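Local coordinates for protein L-fuculose phosphate aldolase (Streptococcus pneumoniae, PDB 4C24) that is a zinc-binding enzyme of the class II aldolase/adducin family, with an AraD-like fold, assembled from four copies of the chain, at residues Q41-T46 and V61-N66; T102-L107 and Y181-Y186; C109-L114 and L157-I162. One frame throughout, in Å; residues are numbered along the deposited sequence. Where two conformers were deposited one is given.

Contact 1: Q41-T46 and V61-N66; sequences QLMAIT and VVMDIN
Asp64 and Leu42 meet side chain to side chain, CB against CD2 of the leucine, and the flat carboxylate turns to its own chain: Asn66 N reaches OD1 from above the carboxylate plane, 54° out of it, forming an Asx turn; Asn68 N is a second donor to OD1. The turn begins at Asp64, on the strand segment 61-64, which runs antiparallel to strand 42-45 in the mixed sheet of the AraD-like fold. Met43 and Met63 form a hydrogen-bonded pair: Met43 N to Met63 O and Met63 N to Met43 O are both 2.8 Å. Ile45 and Val61 repeat this, with Val61 N to Ile45 O at 3.0 Å. On their face, which helix 80-89 packs against (His83 and Tyr87 on Met43), the two methionines lie side by side; a bend at chi3 (74°) brings Met43 CE to 3.6 Å from Met63 SD in the conformer given. On the other face Leu42 CB packs on Val62 CG1 at 4.0 Å, with Val70 touching both side chains, and Ala44 CB sits near Val62 CG2. Beyond the paired residues a water takes over, donating to Gln41 O at 2.7 Å and accepting from Ile65 N at 2.9 Å.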
loop_
_atom_site.group_PDB
_atom_site.type_symbol
_atom_site.label_atom_id
_atom_site.label_comp_id
_atom_site.label_asym_id
_atom_site.label_seq_id
_atom_site.Cartn_x
_atom_site.Cartn_y
_atom_site.Cartn_z
ATOM N N GLN A 41 -16.759 -11.524 -35.513
ATOM C CA GLN A 41 -16.773 -12.731 -34.685
ATOM C C GLN A 41 -15.352 -13.245 -34.414
ATOM O O GLN A 41 -15.061 -14.432 -34.550
ATOM C CB GLN A 41 -17.656 -13.813 -35.319
ATOM C CG GLN A 41 -19.113 -13.391 -35.436
ATOM C CD GLN A 41 -19.848 -13.512 -34.116
ATOM O OE1 GLN A 41 -19.922 -14.599 -33.534
ATOM N NE2 GLN A 41 -20.404 -12.406 -33.639
ATOM N N LEU A 42 -14.477 -12.330 -34.011
ATOM C CA LEU A 42 -13.090 -12.642 -33.710
ATOM C C LEU A 42 -12.787 -12.161 -32.314
ATOM O O LEU A 42 -13.193 -11.042 -31.942
ATOM C CB LEU A 42 -12.146 -11.917 -34.675
ATOM C CG LEU A 42 -12.208 -12.413 -36.118
ATOM C CD1 LEU A 42 -11.302 -11.527 -36.971
ATOM C CD2 LEU A 42 -11.804 -13.872 -36.192
ATOM N N MET A 43 -12.057 -12.988 -31.552
ATOM C CA MET A 43 -11.494 -12.547 -30.290
ATOM C C MET A 43 -10.013 -12.186 -30.440
ATOM O O MET A 43 -9.249 -12.963 -30.987
ATOM C CB MET A 43 -11.685 -13.650 -29.219
ATOM C CG MET A 43 -11.099 -13.262 -27.878
ATOM S SD MET A 43 -11.329 -14.530 -26.604
ATOM C CE MET A 43 -10.146 -15.763 -27.102
ATOM N N ALA A 44 -9.617 -11.024 -29.915
ATOM C CA ALA A 44 -8.216 -10.702 -29.780
ATOM C C ALA A 44 -7.848 -10.839 -28.309
ATOM O O ALA A 44 -8.547 -10.311 -27.450
ATOM C CB ALA A 44 -7.952 -9.285 -30.271
ATOM N N ILE A 45 -6.756 -11.527 -28.034
ATOM C CA ILE A 45 -6.395 -11.825 -26.649
ATOM C C ILE A 45 -4.896 -11.665 -26.426
ATOM O O ILE A 45 -4.099 -11.822 -27.346
ATOM C CB ILE A 45 -6.911 -13.236 -26.270
ATOM C CG1 ILE A 45 -6.771 -13.442 -24.763
ATOM C CG2 ILE A 45 -6.201 -14.326 -27.066
ATOM C CD1 ILE A 45 -7.614 -14.585 -24.210
ATOM N N THR A 46 -4.502 -11.324 -25.213
ATOM C CA THR A 46 -3.081 -11.264 -24.866
ATOM C C THR A 46 -2.405 -12.621 -24.933
ATOM O O THR A 46 -3.071 -13.652 -24.801
ATOM C CB THR A 46 -2.901 -10.600 -23.491
ATOM O OG1 THR A 46 -3.744 -11.285 -22.536
ATOM C CG2 THR A 46 -3.330 -9.146 -23.569
ATOM N N VAL A 61 -2.923 -12.346 -30.013
ATOM C CA VAL A 61 -3.407 -13.486 -30.748
ATOM C C VAL A 61 -4.861 -13.257 -31.095
ATOM O O VAL A 61 -5.648 -12.781 -30.259
ATOM C CB VAL A 61 -3.256 -14.809 -29.950
ATOM C CG1 VAL A 61 -3.834 -15.962 -30.742
ATOM C CG2 VAL A 61 -1.797 -15.097 -29.606
ATOM N N VAL A 62 -5.219 -13.573 -32.336
ATOM C CA VAL A 62 -6.594 -13.369 -32.783
ATOM C C VAL A 62 -7.152 -14.737 -33.122
ATOM O O VAL A 62 -6.511 -15.545 -33.785
ATOM C CB VAL A 62 -6.671 -12.432 -34.011
ATOM C CG1 VAL A 62 -8.119 -12.202 -34.427
ATOM C CG2 VAL A 62 -6.007 -11.114 -33.649
ATOM N N MET A 63 -8.352 -15.009 -32.619
ATOM C CA MET A 63 -8.977 -16.297 -32.739
ATOM C C MET A 63 -10.386 -16.167 -33.265
ATOM O O MET A 63 -11.048 -15.188 -32.981
ATOM C CB MET A 63 -9.126 -16.819 -31.326
ATOM C CG MET A 63 -8.648 -18.213 -31.098
ATOM S SD MET A 63 -8.864 -18.342 -29.318
ATOM C CE MET A 63 -7.203 -17.935 -28.792
ATOM N N ASP A 64 -10.869 -17.177 -33.977
ATOM C CA ASP A 64 -12.277 -17.221 -34.353
ATOM C C ASP A 64 -13.133 -17.800 -33.197
ATOM O O ASP A 64 -12.605 -18.167 -32.157
ATOM C CB ASP A 64 -12.476 -17.944 -35.695
ATOM C CG ASP A 64 -12.401 -19.462 -35.598
ATOM O OD1 ASP A 64 -12.307 -20.035 -34.475
ATOM O OD2 ASP A 64 -12.458 -20.120 -36.666
ATOM N N ILE A 65 -14.439 -17.846 -33.409
ATOM C CA ILE A 65 -15.376 -18.162 -32.310
ATOM C C ILE A 65 -15.192 -19.587 -31.807
ATOM O O ILE A 65 -15.612 -19.886 -30.683
ATOM C CB ILE A 65 -16.849 -17.907 -32.695
ATOM C CG1 ILE A 65 -17.741 -17.868 -31.447
ATOM C CG2 ILE A 65 -17.361 -18.970 -33.666
ATOM C CD1 ILE A 65 -17.444 -16.717 -30.536
ATOM N N ASN A 66 -14.561 -20.444 -32.606
ATOM C CA ASN A 66 -14.266 -21.822 -32.176
ATOM C C ASN A 66 -12.837 -22.034 -31.669
ATOM O O ASN A 66 -12.388 -23.161 -31.424
ATOM C CB ASN A 66 -14.649 -22.787 -33.290
ATOM C CG ASN A 66 -16.137 -22.803 -33.515
ATOM O OD1 ASN A 66 -16.892 -23.171 -32.615
ATOM N ND2 ASN A 66 -16.578 -22.361 -34.680
HETATM O O HOH W 1 -15.604 -16.721 -35.802
#

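Contact 2: T102-L107 and Y181-Y186; sequences TYATVL and YCAKIY. With SO4 (sulfate ion), chain D; SO4 (sulfate ion), chain B.
Lys184 lies over one face of the Tyr103 ring and runs on past its rim to two sulfate ions. CG stands anti to the backbone N (chi1 -177°), which sets it over the ring; beyond it the chain is extended. CB lies closest to Tyr103 CD1 and CG. Lys184 CG is 3.5 Å from Tyr103 CD1 and makes a CH-pi contact over the face, 25° off the ring normal and offset toward the rim. CD reaches Tyr103 CE1 at 3.7 Å while already nearing a sulfate oxygen, and CE is near one oxygen of each ion. At the tip, NZ donates to O4 of the chain B sulfate (2.8 Å) and to O3 of the chain D sulfate (3.0 Å). That O3 also sits in plane at the edge of the Tyr103 ring, and Thr102 OG1 donates to O1 of the same ion. The sulfates, probably from the crystallisation liquor, also accept hydrogen bonds from Lys184 NZ of the second and third subunits and Thr102 OG1 of the third, consistent with a concentration of positive charge where subunits meet. In this alpha/beta fold the contact joins the start of helix 103-110 to helix 169-192, the short segments crossing at 64°. Ala183 presents its CB to the backbone of the first turn, 3.4 Å from Ala104 N, while Glu180 accepts from Tyr103 N and Ala104 N. Farther along, Leu107 crosses Tyr186 at about a right angle, Leu107 CD1 at the edge of the ring, near its plane, 4.0 Å from Tyr186 CD2.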
loop_
_atom_site.group_PDB
_atom_site.type_symbol
_atom_site.label_atom_id
_atom_site.label_comp_id
_atom_site.label_asym_id
_atom_site.label_seq_id
_atom_site.Cartn_x
_atom_site.Cartn_y
_atom_site.Cartn_z
ATOM N N THR A 102 -5.824 -8.385 -5.226
ATOM C CA THR A 102 -5.577 -8.734 -3.822
ATOM C C THR A 102 -6.812 -9.249 -3.080
ATOM O O THR A 102 -6.939 -10.475 -2.884
ATOM C CB THR A 102 -4.917 -7.589 -3.062
ATOM O OG1 THR A 102 -3.747 -7.208 -3.787
ATOM C CG2 THR A 102 -4.534 -8.028 -1.640
ATOM N N TYR A 103 -7.700 -8.348 -2.674
ATOM C CA TYR A 103 -8.809 -8.780 -1.796
ATOM C C TYR A 103 -9.852 -9.601 -2.501
ATOM O O TYR A 103 -10.507 -10.456 -1.858
ATOM C CB TYR A 103 -9.394 -7.600 -1.027
ATOM C CG TYR A 103 -8.448 -7.093 0.018
ATOM C CD1 TYR A 103 -7.462 -6.156 -0.291
ATOM C CD2 TYR A 103 -8.494 -7.575 1.328
ATOM C CE1 TYR A 103 -6.581 -5.694 0.669
ATOM C CE2 TYR A 103 -7.630 -7.116 2.300
ATOM C CZ TYR A 103 -6.649 -6.182 1.968
ATOM O OH TYR A 103 -5.783 -5.714 2.931
ATOM N N ALA A 104 -10.078 -9.372 -3.783
ATOM C CA ALA A 104 -10.954 -10.227 -4.557
ATOM C C ALA A 104 -10.416 -11.655 -4.542
ATOM O O ALA A 104 -11.188 -12.600 -4.426
ATOM C CB ALA A 104 -11.147 -9.675 -5.960
ATOM N N THR A 105 -9.105 -11.818 -4.606
ATOM C CA THR A 105 -8.501 -13.139 -4.597
ATOM C C THR A 105 -8.547 -13.727 -3.195
ATOM O O THR A 105 -8.733 -14.930 -3.073
ATOM C CB THR A 105 -7.077 -13.078 -5.137
ATOM O OG1 THR A 105 -7.159 -12.600 -6.477
ATOM C CG2 THR A 105 -6.417 -14.450 -5.136
ATOM N N VAL A 106 -8.397 -12.887 -2.166
ATOM C CA VAL A 106 -8.652 -13.349 -0.765
ATOM C C VAL A 106 -10.013 -14.021 -0.665
ATOM O O VAL A 106 -10.138 -15.175 -0.162
ATOM C CB VAL A 106 -8.545 -12.187 0.225
ATOM C CG1 VAL A 106 -9.085 -12.595 1.612
ATOM C CG2 VAL A 106 -7.099 -11.762 0.289
ATOM N N LEU A 107 -11.039 -13.316 -1.115
ATOM C CA LEU A 107 -12.384 -13.904 -1.093
ATOM C C LEU A 107 -12.426 -15.196 -1.903
ATOM O O LEU A 107 -13.005 -16.181 -1.493
ATOM C CB LEU A 107 -13.415 -12.906 -1.572
ATOM C CG LEU A 107 -13.632 -11.763 -0.585
ATOM C CD1 LEU A 107 -14.622 -10.775 -1.186
ATOM C CD2 LEU A 107 -14.223 -12.294 0.760
ATOM N N TYR A 181 -11.995 -2.939 -5.064
ATOM C CA TYR A 181 -12.200 -1.990 -3.994
ATOM C C TYR A 181 -13.272 -2.518 -3.038
ATOM O O TYR A 181 -13.076 -2.471 -1.825
ATOM C CB TYR A 181 -12.596 -0.636 -4.583
ATOM C CG TYR A 181 -13.047 0.382 -3.576
ATOM C CD1 TYR A 181 -12.129 1.128 -2.865
ATOM C CD2 TYR A 181 -14.413 0.613 -3.351
ATOM C CE1 TYR A 181 -12.535 2.072 -1.932
ATOM C CE2 TYR A 181 -14.842 1.545 -2.422
ATOM C CZ TYR A 181 -13.906 2.286 -1.718
ATOM O OH TYR A 181 -14.327 3.212 -0.794
ATOM N N CYS A 182 -14.371 -2.983 -3.604
ATOM C CA CYS A 182 -15.481 -3.498 -2.787
ATOM C C CYS A 182 -15.008 -4.706 -2.008
ATOM O O CYS A 182 -15.394 -4.860 -0.823
ATOM C CB CYS A 182 -16.692 -3.849 -3.641
ATOM S SG CYS A 182 -17.557 -2.391 -4.235
ATOM N N ALA A 183 -14.224 -5.577 -2.637
ATOM C CA ALA A 183 -13.718 -6.767 -1.923
ATOM C C ALA A 183 -12.884 -6.347 -0.740
ATOM O O ALA A 183 -12.952 -6.920 0.354
ATOM C CB ALA A 183 -12.925 -7.676 -2.850
ATOM N N LYS A 184 -12.026 -5.367 -0.959
ATOM C CA LYS A 184 -11.175 -4.837 0.088
ATOM C C LYS A 184 -11.999 -4.247 1.236
ATOM O O LYS A 184 -11.737 -4.560 2.394
ATOM C CB LYS A 184 -10.177 -3.809 -0.497
ATOM C CG LYS A 184 -9.222 -3.291 0.575
ATOM C CD LYS A 184 -8.165 -2.410 -0.055
ATOM C CE LYS A 184 -7.196 -1.898 0.986
ATOM N NZ LYS A 184 -6.090 -1.158 0.285
ATOM N N ILE A 185 -12.977 -3.401 0.921
ATOM C CA ILE A 185 -13.823 -2.801 1.947
ATOM C C ILE A 185 -14.491 -3.924 2.744
ATOM O O ILE A 185 -14.520 -3.865 3.979
ATOM C CB ILE A 185 -14.885 -1.859 1.349
ATOM C CG1 ILE A 185 -14.222 -0.636 0.669
ATOM C CG2 ILE A 185 -15.926 -1.429 2.386
ATOM C CD1 ILE A 185 -13.374 0.190 1.596
ATOM N N TYR A 186 -15.010 -4.913 2.034
ATOM C CA TYR A 186 -15.764 -6.000 2.710
ATOM C C TYR A 186 -14.839 -6.764 3.638
ATOM O O TYR A 186 -15.204 -7.065 4.805
ATOM C CB TYR A 186 -16.356 -6.925 1.679
ATOM C CG TYR A 186 -17.138 -8.091 2.237
ATOM C CD1 TYR A 186 -18.222 -7.878 3.046
ATOM C CD2 TYR A 186 -16.789 -9.384 1.916
ATOM C CE1 TYR A 186 -18.945 -8.954 3.514
ATOM C CE2 TYR A 186 -17.498 -10.475 2.382
ATOM C CZ TYR A 186 -18.580 -10.239 3.174
ATOM O OH TYR A 186 -19.288 -11.327 3.652
HETATM S S SO4 D . -3.551 -3.643 -1.469
HETATM O O1 SO4 D . -3.373 -4.619 -2.561
HETATM O O2 SO4 D . -2.694 -2.479 -1.795
HETATM O O3 SO4 D . -4.970 -3.252 -1.475
HETATM O O4 SO4 D . -3.165 -4.257 -0.181
HETATM S S SO4 B . -4.552 1.746 2.067
HETATM O O1 SO4 B . -5.684 2.298 1.299
HETATM O O2 SO4 B . -3.332 1.983 1.259
HETATM O O3 SO4 B . -4.485 2.501 3.329
HETATM O O4 SO4 B . -4.768 0.304 2.312
#

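Contact 3: C109-L114 and L157-I162; sequences CLREPL and LANHGI. With ZN (zinc ion), chain C.
Cys109 and Arg111, at the Schellman motif that ends helix 103-110, pack against the turn at Ala158 and Asn159. Cys109 SG rests on the backbone of the turn, 3.6 Å from Asn159 CA. Arg111, extended from CG to NE, passes Ala158 with CG 4.0 Å and NE 3.9 Å from its CB. Its guanidinium meets the side-chain amide of Asn159 at the edge, in plane, and the two flat groups are turned 74° apart. Behind this shell lies the helix end: Arg111, with positive phi, is the C-prime residue, Arg111 N pairs with Ala108 O and Glu112 N with Leu107 O. A backbone hydrogen bond between Asn159 and Ala108 also ties the turn to the helix, and a classic beta bulge sets His160 and Gly161 together against Leu157, with Leu157 N to Gly161 O at 2.7 Å. In the second subunit, Ser117 packs on Cys109 and Asn159, and His118 NE2 of that subunit is hydrogen-bonded to His160 O. The ring of His160 leads away from the helix to the zinc ion, which His98 and His100 also bind. With CG anti to the backbone N (chi1 -173°), the imidazole turns from the helix and His160 NE2 lies 2.0 Å from the zinc; a water is 2.1 Å from the metal.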
loop_
_atom_site.group_PDB
_atom_site.type_symbol
_atom_site.label_atom_id
_atom_site.label_comp_id
_atom_site.label_asym_id
_atom_site.label_seq_id
_atom_site.Cartn_x
_atom_site.Cartn_y
_atom_site.Cartn_z
ATOM N N CYS A 109 -10.050 -17.313 -2.386
ATOM C CA CYS A 109 -9.342 -18.387 -1.695
ATOM C C CYS A 109 -10.096 -18.909 -0.491
ATOM O O CYS A 109 -9.843 -20.032 -0.065
ATOM C CB CYS A 109 -7.910 -17.992 -1.345
ATOM S SG CYS A 109 -6.896 -17.691 -2.815
ATOM N N LEU A 110 -10.977 -18.074 0.044
ATOM C CA LEU A 110 -11.933 -18.492 1.084
ATOM C C LEU A 110 -13.128 -19.155 0.439
ATOM O O LEU A 110 -13.966 -19.754 1.136
ATOM C CB LEU A 110 -12.412 -17.278 1.862
ATOM C CG LEU A 110 -11.379 -16.580 2.715
ATOM C CD1 LEU A 110 -11.771 -15.125 2.937
ATOM C CD2 LEU A 110 -11.164 -17.324 4.031
ATOM N N ARG A 111 -13.253 -19.022 -0.882
ATOM C CA ARG A 111 -14.460 -19.401 -1.611
ATOM C C ARG A 111 -15.719 -18.723 -1.020
ATOM O O ARG A 111 -16.769 -19.358 -0.807
ATOM C CB ARG A 111 -14.559 -20.928 -1.736
ATOM C CG ARG A 111 -13.315 -21.527 -2.366
ATOM C CD ARG A 111 -13.416 -23.008 -2.600
ATOM N NE ARG A 111 -12.191 -23.556 -3.153
ATOM C CZ ARG A 111 -12.058 -24.816 -3.546
ATOM N NH1 ARG A 111 -13.070 -25.671 -3.380
ATOM N NH2 ARG A 111 -10.908 -25.262 -4.028
ATOM N N GLU A 112 -15.582 -17.417 -0.746
ATOM C CA GLU A 112 -16.607 -16.582 -0.160
ATOM C C GLU A 112 -17.061 -15.561 -1.170
ATOM O O GLU A 112 -16.212 -14.928 -1.811
ATOM C CB GLU A 112 -16.079 -15.838 1.059
ATOM C CG GLU A 112 -15.908 -16.702 2.301
ATOM C CD GLU A 112 -17.176 -16.815 3.141
ATOM O OE1 GLU A 112 -18.233 -16.272 2.736
ATOM O OE2 GLU A 112 -17.098 -17.453 4.216
ATOM N N PRO A 113 -18.369 -15.416 -1.365
ATOM C CA PRO A 113 -18.881 -14.418 -2.286
ATOM C C PRO A 113 -18.752 -12.994 -1.753
ATOM O O PRO A 113 -18.504 -12.761 -0.568
ATOM C CB PRO A 113 -20.342 -14.808 -2.448
ATOM C CG PRO A 113 -20.704 -15.440 -1.103
ATOM C CD PRO A 113 -19.459 -16.123 -0.638
ATOM N N LEU A 114 -18.897 -12.026 -2.651
ATOM C CA LEU A 114 -18.854 -10.631 -2.253
ATOM C C LEU A 114 -20.238 -9.998 -2.299
ATOM O O LEU A 114 -20.815 -9.855 -3.378
ATOM C CB LEU A 114 -17.926 -9.871 -3.220
ATOM C CG LEU A 114 -17.826 -8.351 -3.085
ATOM C CD1 LEU A 114 -17.356 -7.905 -1.715
ATOM C CD2 LEU A 114 -16.863 -7.836 -4.145
ATOM N N LEU A 157 -12.815 -16.478 -9.109
ATOM C CA LEU A 157 -12.357 -17.796 -9.505
ATOM C C LEU A 157 -11.650 -18.387 -8.298
ATOM O O LEU A 157 -10.650 -17.859 -7.808
ATOM C CB LEU A 157 -11.364 -17.678 -10.662
ATOM C CG LEU A 157 -11.920 -16.913 -11.860
ATOM C CD1 LEU A 157 -10.803 -16.763 -12.899
ATOM C CD2 LEU A 157 -13.185 -17.538 -12.449
ATOM N N ALA A 158 -12.218 -19.490 -7.794
ATOM C CA ALA A 158 -11.752 -20.064 -6.554
ATOM C C ALA A 158 -10.231 -20.283 -6.507
ATOM O O ALA A 158 -9.656 -20.896 -7.401
ATOM C CB ALA A 158 -12.477 -21.380 -6.325
ATOM N N ASN A 159 -9.577 -19.769 -5.468
ATOM C CA ASN A 159 -8.148 -19.998 -5.256
ATOM C C ASN A 159 -7.315 -19.446 -6.401
ATOM O O ASN A 159 -6.234 -19.948 -6.675
ATOM C CB ASN A 159 -7.829 -21.482 -5.015
ATOM C CG ASN A 159 -8.525 -22.016 -3.796
ATOM O OD1 ASN A 159 -8.063 -21.858 -2.668
ATOM N ND2 ASN A 159 -9.636 -22.618 -4.021
ATOM N N HIS A 160 -7.843 -18.399 -7.023
ATOM C CA HIS A 160 -7.251 -17.956 -8.301
ATOM C C HIS A 160 -7.306 -16.458 -8.508
ATOM O O HIS A 160 -6.258 -15.799 -8.492
ATOM C CB HIS A 160 -7.927 -18.704 -9.440
ATOM C CG HIS A 160 -7.301 -18.473 -10.779
ATOM N ND1 HIS A 160 -7.414 -19.372 -11.811
ATOM C CD2 HIS A 160 -6.558 -17.434 -11.251
ATOM C CE1 HIS A 160 -6.768 -18.891 -12.875
ATOM N NE2 HIS A 160 -6.248 -17.718 -12.555
ATOM N N GLY A 161 -8.489 -15.900 -8.703
ATOM C CA GLY A 161 -8.575 -14.470 -8.998
ATOM C C GLY A 161 -9.943 -14.019 -9.409
ATOM O O GLY A 161 -10.944 -14.491 -8.883
ATOM N N ILE A 162 -10.007 -13.097 -10.355
ATOM C CA ILE A 162 -11.245 -12.489 -10.742
ATOM C C ILE A 162 -11.326 -12.471 -12.262
ATOM O O ILE A 162 -10.295 -12.435 -12.948
ATOM C CB ILE A 162 -11.341 -11.044 -10.182
ATOM C CG1 ILE A 162 -12.724 -10.429 -10.369
ATOM C CG2 ILE A 162 -10.280 -10.137 -10.812
ATOM C CD1 ILE A 162 -12.900 -9.089 -9.691
HETATM ZN ZN ZN C . -5.185 -16.478 -13.710
HETATM O O HOH W 2 -4.395 -17.816 -15.105
#

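From the N terminus, contact 1 comes first: it closes a short loop of 14 residues with neither helix nor strand and pairs two neighbouring strands of the sheet. It is complete before the others begin and lies across the chain's centre from them, about 16 Å from contact 2 and 12 Å from contact 3 between nearest atoms. Contact 2 then opens at 102-107, and contact 3 at 109-114 on the same helix, 103-110. Contact 3 closes first, at 157-162, and contact 2 at 181-186, so contact 3 nests within contact 2. Together they fix helix 103-110 between the turn joining strands 154-157 and 161-166 and helix 169-192, beside the second subunit.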